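Local coordinates for protein peptide ABC transporter permease (Staphylococcus hominis, PDB 6EXS) that probably takes up peptides as a membrane transporter of the POT family and binds a thioalcohol-conjugated dipeptide, a precursor of human axillary malodour, at residues A59-I62 against M63-G67; K286-I289 against P290-I293; M296-W299 against S300-Q304; A446-G449 against T450-K453; F464-L467 against G468-I472. All coordinates share one frame; numbering follows the deposited sequence.

Contact 1 of 5, residues A59-I62 against M63-G67; sequences AMSI and MSVYG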
loop_
_atom_site.group_PDB
_atom_site.type_symbol
_atom_site.label_atom_id
_atom_site.label_comp_id
_atom_site.label_asym_id
_atom_site.label_seq_id
_atom_site.Cartn_x
_atom_site.Cartn_y
_atom_site.Cartn_z
ATOM N N ALA A 59 -13.091 3.107 13.282
ATOM C CA ALA A 59 -13.196 2.615 11.901
ATOM C C ALA A 59 -12.062 3.194 11.024
ATOM O O ALA A 59 -11.530 2.494 10.159
ATOM C CB ALA A 59 -14.556 2.991 11.318
ATOM N N MET A 60 -11.707 4.478 11.264
ATOM C CA MET A 60 -10.650 5.228 10.588
ATOM C C MET A 60 -9.283 4.652 10.970
ATOM O O MET A 60 -8.467 4.386 10.096
ATOM C CB MET A 60 -10.736 6.725 10.954
ATOM C CG MET A 60 -11.917 7.462 10.320
ATOM S SD MET A 60 -11.690 9.265 10.243
ATOM C CE MET A 60 -11.986 9.721 11.910
ATOM N N SER A 61 -9.056 4.432 12.274
ATOM C CA SER A 61 -7.840 3.827 12.833
ATOM C C SER A 61 -7.581 2.423 12.240
ATOM O O SER A 61 -6.462 2.174 11.774
ATOM C CB SER A 61 -7.923 3.764 14.356
ATOM O OG SER A 61 -6.754 3.158 14.880
ATOM N N ILE A 62 -8.629 1.538 12.210
ATOM C CA ILE A 62 -8.582 0.178 11.638
ATOM C C ILE A 62 -8.052 0.191 10.180
ATOM O O ILE A 62 -7.149 -0.580 9.864
ATOM C CB ILE A 62 -9.948 -0.562 11.786
ATOM C CG1 ILE A 62 -10.237 -0.901 13.276
ATOM C CG2 ILE A 62 -10.008 -1.831 10.903
ATOM C CD1 ILE A 62 -11.714 -1.128 13.674
ATOM N N MET A 63 -8.589 1.089 9.321
ATOM C CA MET A 63 -8.182 1.253 7.914
ATOM C C MET A 63 -6.656 1.442 7.741
ATOM O O MET A 63 -6.040 0.764 6.909
ATOM C CB MET A 63 -8.953 2.408 7.244
ATOM C CG MET A 63 -10.416 2.096 6.995
ATOM S SD MET A 63 -10.727 0.760 5.803
ATOM C CE MET A 63 -10.522 1.644 4.266
ATOM N N SER A 64 -6.056 2.323 8.577
ATOM C CA SER A 64 -4.635 2.651 8.565
ATOM C C SER A 64 -3.764 1.534 9.123
ATOM O O SER A 64 -2.766 1.185 8.505
ATOM C CB SER A 64 -4.392 3.956 9.309
ATOM O OG SER A 64 -4.891 5.034 8.541
ATOM N N VAL A 65 -4.153 0.960 10.278
ATOM C CA VAL A 65 -3.440 -0.137 10.942
ATOM C C VAL A 65 -3.436 -1.374 10.026
ATOM O O VAL A 65 -2.394 -2.021 9.864
ATOM C CB VAL A 65 -3.999 -0.398 12.370
ATOM C CG1 VAL A 65 -3.435 -1.678 12.986
ATOM C CG2 VAL A 65 -3.736 0.797 13.284
ATOM N N TYR A 66 -4.577 -1.637 9.370
ATOM C CA TYR A 66 -4.763 -2.719 8.407
ATOM C C TYR A 66 -3.781 -2.535 7.224
ATOM O O TYR A 66 -3.067 -3.477 6.883
ATOM C CB TYR A 66 -6.233 -2.716 7.949
ATOM C CG TYR A 66 -6.711 -3.868 7.092
ATOM C CD1 TYR A 66 -5.944 -5.026 6.942
ATOM C CD2 TYR A 66 -7.933 -3.807 6.434
ATOM C CE1 TYR A 66 -6.382 -6.082 6.144
ATOM C CE2 TYR A 66 -8.383 -4.863 5.645
ATOM C CZ TYR A 66 -7.608 -5.997 5.508
ATOM O OH TYR A 66 -8.087 -7.035 4.757
ATOM N N GLY A 67 -3.730 -1.320 6.662
ATOM C CA GLY A 67 -2.841 -0.936 5.567
ATOM C C GLY A 67 -1.378 -1.057 5.949
ATOM O O GLY A 67 -0.583 -1.586 5.174
#
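Ser61 and Val65 meet one turn apart on helix 56-72, through both backbone and side chain. The N-H of Val65 reaches Ser61 O at 3.0 Å in a nearly straight bond, with an N-H...O angle of 171°. Val65 CG2 comes to 3.4 Å from Ser61 O. The hydroxyl of Ser61 stands opposite the backbone N across the CA-CB bond (chi1 179°), so that OG passes Val65 CG2 at 4.2 Å and is directed outward to bond Gly449 O. One residue on, Tyr66 N donates to Ile62 O at 2.8 Å, and Tyr66 CB lies 3.0 Å from the same Ile62 O, while the ring leads away from the turn. Met63 differs: its CG, beside its own backbone N, lies 3.4 Å from Ala59 O, and bends at chi2 and chi3 then turn the thioether end away; its N-H makes only a weak bond to that oxygen. All these residues are buried. Tyr66 packs against Met118, Ile121 and Ile122 of helix 110-137, Met63 against Ile40 and Met43 of helix 16-44, and Val65 against Phe249 of helix 249-273.

Contact 2 of 5, residues K286-I289 against P290-I293; sequences KAFI and PLFI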
loop_
_atom_site.group_PDB
_atom_site.type_symbol
_atom_site.label_atom_id
_atom_site.label_comp_id
_atom_site.label_asym_id
_atom_site.label_seq_id
_atom_site.Cartn_x
_atom_site.Cartn_y
_atom_site.Cartn_z
ATOM N N LYS A 286 22.871 7.103 4.734
ATOM C CA LYS A 286 22.533 8.323 5.476
ATOM C C LYS A 286 21.859 9.363 4.567
ATOM O O LYS A 286 21.020 10.134 5.038
ATOM C CB LYS A 286 23.729 8.898 6.266
ATOM C CG LYS A 286 24.975 9.215 5.454
ATOM C CD LYS A 286 25.998 9.960 6.295
ATOM C CE LYS A 286 27.255 10.298 5.532
ATOM N NZ LYS A 286 28.264 9.213 5.621
ATOM N N ALA A 287 22.178 9.332 3.254
ATOM C CA ALA A 287 21.578 10.197 2.238
ATOM C C ALA A 287 20.102 9.836 2.009
ATOM O O ALA A 287 19.344 10.688 1.547
ATOM C CB ALA A 287 22.345 10.081 0.931
ATOM N N PHE A 288 19.704 8.578 2.331
ATOM C CA PHE A 288 18.333 8.092 2.186
ATOM C C PHE A 288 17.419 8.516 3.346
ATOM O O PHE A 288 16.213 8.651 3.135
ATOM C CB PHE A 288 18.274 6.565 1.948
ATOM C CG PHE A 288 16.932 6.104 1.405
ATOM C CD1 PHE A 288 16.658 6.156 0.044
ATOM C CD2 PHE A 288 15.926 5.663 2.264
ATOM C CE1 PHE A 288 15.405 5.768 -0.451
ATOM C CE2 PHE A 288 14.675 5.280 1.769
ATOM C CZ PHE A 288 14.424 5.329 0.415
ATOM N N ILE A 289 17.983 8.726 4.559
ATOM C CA ILE A 289 17.254 9.159 5.764
ATOM C C ILE A 289 16.318 10.372 5.459
ATOM O O ILE A 289 15.130 10.236 5.752
ATOM C CB ILE A 289 18.198 9.385 6.989
ATOM C CG1 ILE A 289 18.765 8.043 7.491
ATOM C CG2 ILE A 289 17.490 10.135 8.124
ATOM C CD1 ILE A 289 20.073 8.127 8.309
ATOM N N PRO A 290 16.767 11.511 4.835
ATOM C CA PRO A 290 15.817 12.606 4.535
ATOM C C PRO A 290 14.733 12.190 3.543
ATOM O O PRO A 290 13.585 12.613 3.703
ATOM C CB PRO A 290 16.706 13.712 3.959
ATOM C CG PRO A 290 18.083 13.367 4.382
ATOM C CD PRO A 290 18.132 11.883 4.405
ATOM N N LEU A 291 15.091 11.331 2.545
ATOM C CA LEU A 291 14.157 10.778 1.550
ATOM C C LEU A 291 13.101 9.880 2.244
ATOM O O LEU A 291 11.963 9.810 1.770
ATOM C CB LEU A 291 14.902 9.986 0.452
ATOM C CG LEU A 291 15.819 10.775 -0.490
ATOM C CD1 LEU A 291 16.802 9.856 -1.179
ATOM C CD2 LEU A 291 15.033 11.514 -1.544
ATOM N N PHE A 292 13.480 9.213 3.372
ATOM C CA PHE A 292 12.578 8.376 4.169
ATOM C C PHE A 292 11.501 9.253 4.850
ATOM O O PHE A 292 10.321 8.897 4.808
ATOM C CB PHE A 292 13.334 7.510 5.209
ATOM C CG PHE A 292 12.418 6.539 5.926
ATOM C CD1 PHE A 292 11.705 6.933 7.057
ATOM C CD2 PHE A 292 12.222 5.251 5.437
ATOM C CE1 PHE A 292 10.799 6.063 7.670
ATOM C CE2 PHE A 292 11.317 4.381 6.054
ATOM C CZ PHE A 292 10.607 4.796 7.160
ATOM N N ILE A 293 11.921 10.385 5.468
ATOM C CA ILE A 293 11.048 11.370 6.119
ATOM C C ILE A 293 10.099 11.963 5.054
ATOM O O ILE A 293 8.884 11.913 5.250
ATOM C CB ILE A 293 11.845 12.474 6.894
ATOM C CG1 ILE A 293 12.991 11.893 7.777
ATOM C CG2 ILE A 293 10.921 13.393 7.710
ATOM C CD1 ILE A 293 12.603 10.886 8.942
#
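A proline kink in transmembrane helix 279-302 brings Pro290 against the carbonyls of the preceding turn. Its nitrogen has no hydrogen, and the ring carbon CD fills the place of an N-H, 3.4 Å from Lys286 O and 3.3 Å from Ala287 O. Four-residue bonding resumes just beyond, at first bent. Phe292 N donates to Phe288 O at 2.8 Å with 138° at the hydrogen, and weakly to Ile289 O as well; Ile293 N reaches Ile289 O at 3.2 Å in the carbonyl plane. The side chains gather round Phe288, whose CG is set opposite the backbone N (chi1 -163°), turning the ring along the helix toward the next turn. Leu291 crosses it at about a right angle: CB lies 4.2 Å above one ring face, toward the rim, and CD1 is 3.9 Å from Phe288 CD1. The two phenylalanines meet differently, Phe288 CE2 standing at the edge of the Phe292 ring, near its plane, and 4.3 Å from Phe292 CB. Phe288 also packs on Met433 and Val436 of helix 430-451. The N-H bond absent at Pro290 gives way to close CD...O approaches, consistent with weak C-H...O contacts at most, and the apolar side-chain contacts of Phe288 add no polar bond to replace it.

Contact 3 of 5, residues M296-W299 against S300-Q304; sequences MLFW and SIQEQ. With C3H (2-[[(2~{R})-2-azanyl-3-[(3~{S})-3-methyl-1-oxidanyl-hexan-3-yl]sulfanyl-propanoyl]amino]ethanoic acid), chain O.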
loop_
_atom_site.group_PDB
_atom_site.type_symbol
_atom_site.label_atom_id
_atom_site.label_comp_id
_atom_site.label_asym_id
_atom_site.label_seq_id
_atom_site.Cartn_x
_atom_site.Cartn_y
_atom_site.Cartn_z
ATOM N N MET A 296 7.613 9.330 3.986
ATOM C CA MET A 296 6.680 9.069 5.079
ATOM C C MET A 296 5.596 10.164 5.141
ATOM O O MET A 296 4.410 9.834 5.235
ATOM C CB MET A 296 7.444 8.970 6.411
ATOM C CG MET A 296 6.792 8.058 7.410
ATOM S SD MET A 296 7.832 7.693 8.849
ATOM C CE MET A 296 7.775 9.276 9.710
ATOM N N LEU A 297 6.013 11.459 5.049
ATOM C CA LEU A 297 5.135 12.630 5.052
ATOM C C LEU A 297 4.180 12.592 3.857
ATOM O O LEU A 297 3.025 13.012 3.987
ATOM C CB LEU A 297 5.936 13.950 5.023
ATOM C CG LEU A 297 6.744 14.372 6.255
ATOM C CD1 LEU A 297 7.723 15.445 5.884
ATOM C CD2 LEU A 297 5.837 14.859 7.398
ATOM N N PHE A 298 4.655 12.086 2.695
ATOM C CA PHE A 298 3.814 11.970 1.498
ATOM C C PHE A 298 2.712 10.921 1.684
ATOM O O PHE A 298 1.543 11.223 1.423
ATOM C CB PHE A 298 4.631 11.661 0.220
ATOM C CG PHE A 298 3.694 11.456 -0.947
ATOM C CD1 PHE A 298 3.208 12.542 -1.664
ATOM C CD2 PHE A 298 3.184 10.195 -1.237
ATOM C CE1 PHE A 298 2.264 12.366 -2.665
ATOM C CE2 PHE A 298 2.238 10.024 -2.239
ATOM C CZ PHE A 298 1.773 11.111 -2.931
ATOM N N TRP A 299 3.092 9.677 2.083
ATOM C CA TRP A 299 2.142 8.581 2.272
ATOM C C TRP A 299 1.205 8.797 3.446
ATOM O O TRP A 299 0.108 8.250 3.419
ATOM C CB TRP A 299 2.827 7.211 2.352
ATOM C CG TRP A 299 3.558 6.841 1.105
ATOM C CD1 TRP A 299 4.906 6.686 0.964
ATOM C CD2 TRP A 299 2.994 6.661 -0.200
ATOM N NE1 TRP A 299 5.214 6.388 -0.340
ATOM C CE2 TRP A 299 4.060 6.363 -1.079
ATOM C CE3 TRP A 299 1.682 6.657 -0.703
ATOM C CZ2 TRP A 299 3.858 6.104 -2.440
ATOM C CZ3 TRP A 299 1.479 6.408 -2.047
ATOM C CH2 TRP A 299 2.559 6.144 -2.907
ATOM N N SER A 300 1.591 9.613 4.443
ATOM C CA SER A 300 0.703 9.904 5.584
ATOM C C SER A 300 -0.551 10.618 5.070
ATOM O O SER A 300 -1.662 10.146 5.308
ATOM C CB SER A 300 1.422 10.732 6.648
ATOM O OG SER A 300 0.533 11.165 7.665
ATOM N N ILE A 301 -0.347 11.694 4.282
ATOM C CA ILE A 301 -1.400 12.485 3.656
ATOM C C ILE A 301 -2.098 11.676 2.564
ATOM O O ILE A 301 -3.325 11.582 2.586
ATOM C CB ILE A 301 -0.886 13.868 3.186
ATOM C CG1 ILE A 301 -0.535 14.743 4.427
ATOM C CG2 ILE A 301 -1.935 14.565 2.290
ATOM C CD1 ILE A 301 0.155 16.068 4.145
ATOM N N GLN A 302 -1.327 11.043 1.658
ATOM C CA GLN A 302 -1.894 10.214 0.586
ATOM C C GLN A 302 -2.787 9.053 1.095
ATOM O O GLN A 302 -3.901 8.899 0.611
ATOM C CB GLN A 302 -0.789 9.694 -0.351
ATOM C CG GLN A 302 -1.287 9.220 -1.713
ATOM C CD GLN A 302 -1.894 7.836 -1.703
ATOM O OE1 GLN A 302 -1.563 6.972 -0.899
ATOM N NE2 GLN A 302 -2.787 7.584 -2.626
ATOM N N GLU A 303 -2.310 8.243 2.051
ATOM C CA GLU A 303 -3.098 7.114 2.561
ATOM C C GLU A 303 -4.324 7.537 3.399
ATOM O O GLU A 303 -5.152 6.685 3.748
ATOM C CB GLU A 303 -2.222 6.119 3.322
ATOM C CG GLU A 303 -1.230 5.360 2.452
ATOM C CD GLU A 303 -1.775 4.215 1.622
ATOM O OE1 GLU A 303 -3.016 4.040 1.567
ATOM O OE2 GLU A 303 -0.952 3.489 1.021
ATOM N N GLN A 304 -4.470 8.849 3.665
ATOM C CA GLN A 304 -5.619 9.364 4.404
ATOM C C GLN A 304 -6.813 9.631 3.502
ATOM O O GLN A 304 -7.899 9.900 4.006
ATOM C CB GLN A 304 -5.258 10.588 5.244
ATOM C CG GLN A 304 -4.778 10.247 6.644
ATOM C CD GLN A 304 -4.249 11.473 7.345
ATOM O OE1 GLN A 304 -4.911 12.518 7.412
ATOM N NE2 GLN A 304 -3.038 11.376 7.883
HETATM O O2 C3H O . -2.350 0.876 -5.576
HETATM C C11 C3H O . -2.375 1.831 -6.267
HETATM O O3 C3H O . -1.336 2.314 -6.852
HETATM C C10 C3H O . -3.591 2.669 -6.531
HETATM N N1 C3H O . -4.544 2.650 -5.447
HETATM C C9 C3H O . -4.443 3.480 -4.422
HETATM O O1 C3H O . -3.406 3.648 -3.798
HETATM C C8 C3H O . -5.651 4.261 -4.022
HETATM N N C3H O . -6.831 3.662 -4.630
HETATM C C7 C3H O . -5.837 4.240 -2.504
HETATM S S C3H O . -5.333 5.715 -1.579
HETATM C C3 C3H O . -6.422 7.183 -1.985
HETATM C C4 C3H O . -7.792 6.850 -1.453
HETATM C C5 C3H O . -6.334 7.412 -3.500
HETATM C C6 C3H O . -7.294 8.411 -4.105
HETATM O O C3H O . -8.146 7.827 -5.035
HETATM C C2 C3H O . -5.907 8.449 -1.305
HETATM C C1 C3H O . -5.474 9.565 -2.240
HETATM C C C3H O . -4.997 10.770 -1.477
#
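Gln302 touches two aromatic rings of the preceding turn and then the bound peptide. Its N-H bonds Phe298 O at 2.9 Å, in the carbonyl plane, and CB lies 3.6 Å from Phe298 CE2. CG, anti to the backbone N (chi1 -161°), follows the same ring, 3.7 Å from CE2. A bend at chi2 then turns the amide away toward Trp299, where CD sits 3.7 Å from CZ3. OE1 stops at the indole edge, in its plane, 3.3 Å from CE3, so the amide oxygen faces ring C-H groups. The tip, NE2, lies 3.3 Å from the sulfur of the ligand. The amide is thus 83° from the indole plane but only 11° from that of Phe298. The two rings are set against each other as well: Phe298 CD2 stands over the centre of the Trp299 system, 3.7 Å above it. Glu303 N holds Trp299 O at 2.8 Å, while its carboxylate is bonded by Asn441. Phe298, Trp299 and Gln302 all touch Glu410 of helix 396-418. The arrangement belongs to the substrate pocket between the helices of a major facilitator transporter, with Gln302 lining the thioether part of the conjugated peptide.

Contact 4 of 5, residues A446-G449 against T450-K453; sequences AING and TLVK
Leu451 overlaps Asn448 and Ile447 on the preceding turn, its two methyls dividing between them. CD2 lies 3.7 Å from Asn448 OD1, the side chains meeting at a slant, and CD1 comes to 4.4 Å from Ile447 CG2. With CG anti to the backbone N (chi1 -152°) and chi2 near +60°, CD2 turns back to Asn448, while CD1 makes the looser approach to Ile447. Asn448 OD1, despite its apolar neighbour, is satisfied beyond the segments, by Ser300 OG and Gln304 NE2; two bonds grip this buried oxygen and should fix the rotation of the amide.

The backbone is changing its winding here. Ile447 O accepts twice: Leu451 N at 2.8 Å lies in its carbonyl plane, whereas Thr450 N at 3.1 Å stands 49° out of it. Thr450 N has correspondingly drawn away from Ala446 O, now 4.2 Å off; a water links Ala446 O instead to the threonine hydroxyl. This water donates to Ala446 O and accepts from Thr450 OG1, each at 2.7 Å. OG1 is beside the threonine's own N, on the side of that bridge. Val452 N bonds Asn448 O, and CG1 and CG2 of the valine both close on that same oxygen, CG1 at 3.2 Å.

From Val452 the chain runs as a 3-10 segment. This part of the chain packs against helices 56-72 and 249-273: Val452 lies on Ser61 and Asn448 on Ser64 of the first, while Ile447 packs on Leu257 and Val261 of the second, and the Lys453 amine forms a salt bridge with Asp250 there.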
loop_
_atom_site.group_PDB
_atom_site.type_symbol
_atom_site.label_atom_id
_atom_site.label_comp_id
_atom_site.label_asym_id
_atom_site.label_seq_id
_atom_site.Cartn_x
_atom_site.Cartn_y
_atom_site.Cartn_z
ATOM N N ALA A 446 1.122 3.419 9.949
ATOM C CA ALA A 446 1.259 3.113 11.384
ATOM C C ALA A 446 1.047 4.368 12.225
ATOM O O ALA A 446 0.397 4.283 13.264
ATOM C CB ALA A 446 2.625 2.519 11.676
ATOM N N ILE A 447 1.584 5.532 11.780
ATOM C CA ILE A 447 1.394 6.828 12.450
ATOM C C ILE A 447 -0.085 7.250 12.266
ATOM O O ILE A 447 -0.725 7.693 13.227
ATOM C CB ILE A 447 2.391 7.927 11.935
ATOM C CG1 ILE A 447 3.889 7.471 11.930
ATOM C CG2 ILE A 447 2.228 9.244 12.679
ATOM C CD1 ILE A 447 4.494 6.862 13.193
ATOM N N ASN A 448 -0.624 7.077 11.036
ATOM C CA ASN A 448 -2.016 7.392 10.681
ATOM C C ASN A 448 -3.071 6.775 11.618
ATOM O O ASN A 448 -4.057 7.444 11.920
ATOM C CB ASN A 448 -2.310 7.027 9.231
ATOM C CG ASN A 448 -1.780 8.014 8.237
ATOM O OD1 ASN A 448 -1.367 9.118 8.593
ATOM N ND2 ASN A 448 -1.769 7.633 6.959
ATOM N N GLY A 449 -2.825 5.533 12.075
ATOM C CA GLY A 449 -3.684 4.776 12.978
ATOM C C GLY A 449 -3.928 5.450 14.317
ATOM O O GLY A 449 -4.969 5.223 14.943
ATOM N N THR A 450 -2.965 6.284 14.767
ATOM C CA THR A 450 -3.020 7.038 16.027
ATOM C C THR A 450 -3.340 8.510 15.740
ATOM O O THR A 450 -4.082 9.132 16.503
ATOM C CB THR A 450 -1.711 6.836 16.796
ATOM O OG1 THR A 450 -1.503 5.434 16.960
ATOM C CG2 THR A 450 -1.710 7.509 18.169
ATOM N N LEU A 451 -2.789 9.050 14.629
ATOM C CA LEU A 451 -2.954 10.427 14.143
ATOM C C LEU A 451 -4.426 10.807 13.937
ATOM O O LEU A 451 -4.807 11.936 14.255
ATOM C CB LEU A 451 -2.181 10.582 12.817
ATOM C CG LEU A 451 -1.636 11.962 12.420
ATOM C CD1 LEU A 451 -0.642 12.502 13.465
ATOM C CD2 LEU A 451 -0.933 11.879 11.067
ATOM N N VAL A 452 -5.250 9.853 13.429
ATOM C CA VAL A 452 -6.691 10.022 13.153
ATOM C C VAL A 452 -7.476 10.422 14.401
ATOM O O VAL A 452 -8.551 11.009 14.263
ATOM C CB VAL A 452 -7.355 8.824 12.430
ATOM C CG1 VAL A 452 -6.874 8.721 10.991
ATOM C CG2 VAL A 452 -7.144 7.513 13.190
ATOM N N LYS A 453 -6.918 10.133 15.605
ATOM C CA LYS A 453 -7.480 10.481 16.916
ATOM C C LYS A 453 -7.365 11.992 17.212
ATOM O O LYS A 453 -7.960 12.451 18.182
ATOM C CB LYS A 453 -6.825 9.660 18.043
ATOM C CG LYS A 453 -7.079 8.161 17.955
ATOM C CD LYS A 453 -6.168 7.378 18.881
ATOM C CE LYS A 453 -6.560 5.923 18.945
ATOM N NZ LYS A 453 -5.655 5.148 19.836
HETATM O O HOH W 1 -1.383 3.500 15.111
#

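Contact 5 of 5, residues F464-L467 against G468-I472; sequences FIFL and GTVAI
Regular alpha-helical bonding joins Phe464-Leu467 to Gly468-Ile472, each of the first four carbonyls receiving the N-H four residues on. Phe464 O takes Gly468 N at 2.9 Å and Ile465 O takes Thr469 N at 2.9 Å; the bonds from Val470 N to Phe466 O and from Ala471 N to Leu467 O are longer, the last 3.2 Å. Phi and psi stay in the helical region throughout, with no break at the glycine.

Ile465 O carries a second bond. Thr469 OG1 donates to it at 2.7 Å, from 36° above the carbonyl plane, and the backbone N-H of the same threonine arrives from the opposite face. The torsion explains this: with chi1 at -54° the hydroxyl lies beside its own backbone N and folds back toward the preceding turn, passing 4.0 Å from Ile465 CG2. The hydroxyl hydrogen is therefore used within the helix, which suits a partly exposed polar group on a membrane-spanning segment.

Phe466 and Val470 lie alongside one another and point the same way. Val470 CG2 is 3.8 Å from Phe466 CE1 and 4.2 Å from the ring centroid, 29° off the normal, an off-centre CH-pi contact. Phe466 is on the surface and may face lipid. Elsewhere on the turn, Phe464 makes edge-to-face contacts with Tyr379 and Tyr312, and Leu467 packs on Gln304.

Such a threonine, bonding back to the carbonyl four residues earlier, is a familiar feature of transmembrane helices, here helix 460-479 of the POT transporter.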
loop_
_atom_site.group_PDB
_atom_site.type_symbol
_atom_site.label_atom_id
_atom_site.label_comp_id
_atom_site.label_asym_id
_atom_site.label_seq_id
_atom_site.Cartn_x
_atom_site.Cartn_y
_atom_site.Cartn_z
ATOM N N PHE A 464 -6.504 19.349 8.936
ATOM C CA PHE A 464 -6.003 19.435 7.561
ATOM C C PHE A 464 -4.941 20.532 7.424
ATOM O O PHE A 464 -3.929 20.309 6.754
ATOM C CB PHE A 464 -7.143 19.687 6.550
ATOM C CG PHE A 464 -8.103 18.546 6.288
ATOM C CD1 PHE A 464 -7.638 17.309 5.858
ATOM C CD2 PHE A 464 -9.476 18.740 6.370
ATOM C CE1 PHE A 464 -8.529 16.265 5.593
ATOM C CE2 PHE A 464 -10.366 17.699 6.087
ATOM C CZ PHE A 464 -9.887 16.466 5.713
ATOM N N ILE A 465 -5.158 21.701 8.074
ATOM C CA ILE A 465 -4.217 22.823 8.036
ATOM C C ILE A 465 -2.932 22.472 8.806
ATOM O O ILE A 465 -1.844 22.683 8.271
ATOM C CB ILE A 465 -4.870 24.174 8.473
ATOM C CG1 ILE A 465 -6.067 24.524 7.556
ATOM C CG2 ILE A 465 -3.846 25.334 8.473
ATOM C CD1 ILE A 465 -7.138 25.418 8.191
ATOM N N PHE A 466 -3.057 21.904 10.026
ATOM C CA PHE A 466 -1.920 21.502 10.870
ATOM C C PHE A 466 -1.023 20.452 10.190
ATOM O O PHE A 466 0.195 20.628 10.157
ATOM C CB PHE A 466 -2.391 21.048 12.269
ATOM C CG PHE A 466 -1.372 20.315 13.114
ATOM C CD1 PHE A 466 -0.286 20.987 13.666
ATOM C CD2 PHE A 466 -1.513 18.956 13.379
ATOM C CE1 PHE A 466 0.656 20.304 14.450
ATOM C CE2 PHE A 466 -0.571 18.277 14.164
ATOM C CZ PHE A 466 0.504 18.955 14.695
ATOM N N LEU A 467 -1.637 19.393 9.615
ATOM C CA LEU A 467 -0.956 18.307 8.905
ATOM C C LEU A 467 -0.335 18.791 7.599
ATOM O O LEU A 467 0.785 18.385 7.280
ATOM C CB LEU A 467 -1.916 17.136 8.645
ATOM C CG LEU A 467 -1.810 15.958 9.605
ATOM C CD1 LEU A 467 -2.487 16.256 10.924
ATOM C CD2 LEU A 467 -2.398 14.713 8.990
ATOM N N GLY A 468 -1.059 19.657 6.880
ATOM C CA GLY A 468 -0.615 20.268 5.631
ATOM C C GLY A 468 0.630 21.123 5.811
ATOM O O GLY A 468 1.591 20.963 5.052
ATOM N N THR A 469 0.632 22.007 6.846
ATOM C CA THR A 469 1.729 22.918 7.221
ATOM C C THR A 469 2.982 22.149 7.700
ATOM O O THR A 469 4.094 22.467 7.253
ATOM C CB THR A 469 1.248 23.919 8.291
ATOM O OG1 THR A 469 0.069 24.590 7.835
ATOM C CG2 THR A 469 2.326 24.930 8.694
ATOM N N VAL A 470 2.802 21.165 8.629
ATOM C CA VAL A 470 3.885 20.327 9.165
ATOM C C VAL A 470 4.638 19.667 7.983
ATOM O O VAL A 470 5.862 19.751 7.921
ATOM C CB VAL A 470 3.374 19.322 10.248
ATOM C CG1 VAL A 470 4.335 18.152 10.456
ATOM C CG2 VAL A 470 3.103 20.029 11.575
ATOM N N ALA A 471 3.898 19.103 7.008
ATOM C CA ALA A 471 4.453 18.493 5.797
ATOM C C ALA A 471 5.317 19.490 5.012
ATOM O O ALA A 471 6.452 19.162 4.681
ATOM C CB ALA A 471 3.327 17.978 4.912
ATOM N N ILE A 472 4.790 20.718 4.766
ATOM C CA ILE A 472 5.448 21.806 4.023
ATOM C C ILE A 472 6.705 22.353 4.757
ATOM O O ILE A 472 7.732 22.522 4.102
ATOM C CB ILE A 472 4.428 22.927 3.624
ATOM C CG1 ILE A 472 3.379 22.376 2.612
ATOM C CG2 ILE A 472 5.131 24.184 3.057
ATOM C CD1 ILE A 472 2.076 23.162 2.499
#

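How the contacts relate
Contacts 1, 3, 4 and 5 form a connected group, with contact 4 touching the other three. Centres of contacts 1 and 4 are 8 Å apart, and Ser64 CB packs 3.5 Å from Gly449 N; contact 3 lies 11 Å, centre to centre, from both contact 4 and contact 5. Three residues converge: Leu467 CD2 is 3.8 Å from Leu451 CD2 and 3.6 Å from Gln304 NE2. Contact 2 shares helix 279-302 with contact 3, centres 16 Å apart, but its centre is 26 Å from that of contact 1. Gln302 of contact 3 lines the ligand pocket; the side chains of Met63, Asn448 and Phe464 stand about 8, 9 and 10 Å from the ligand.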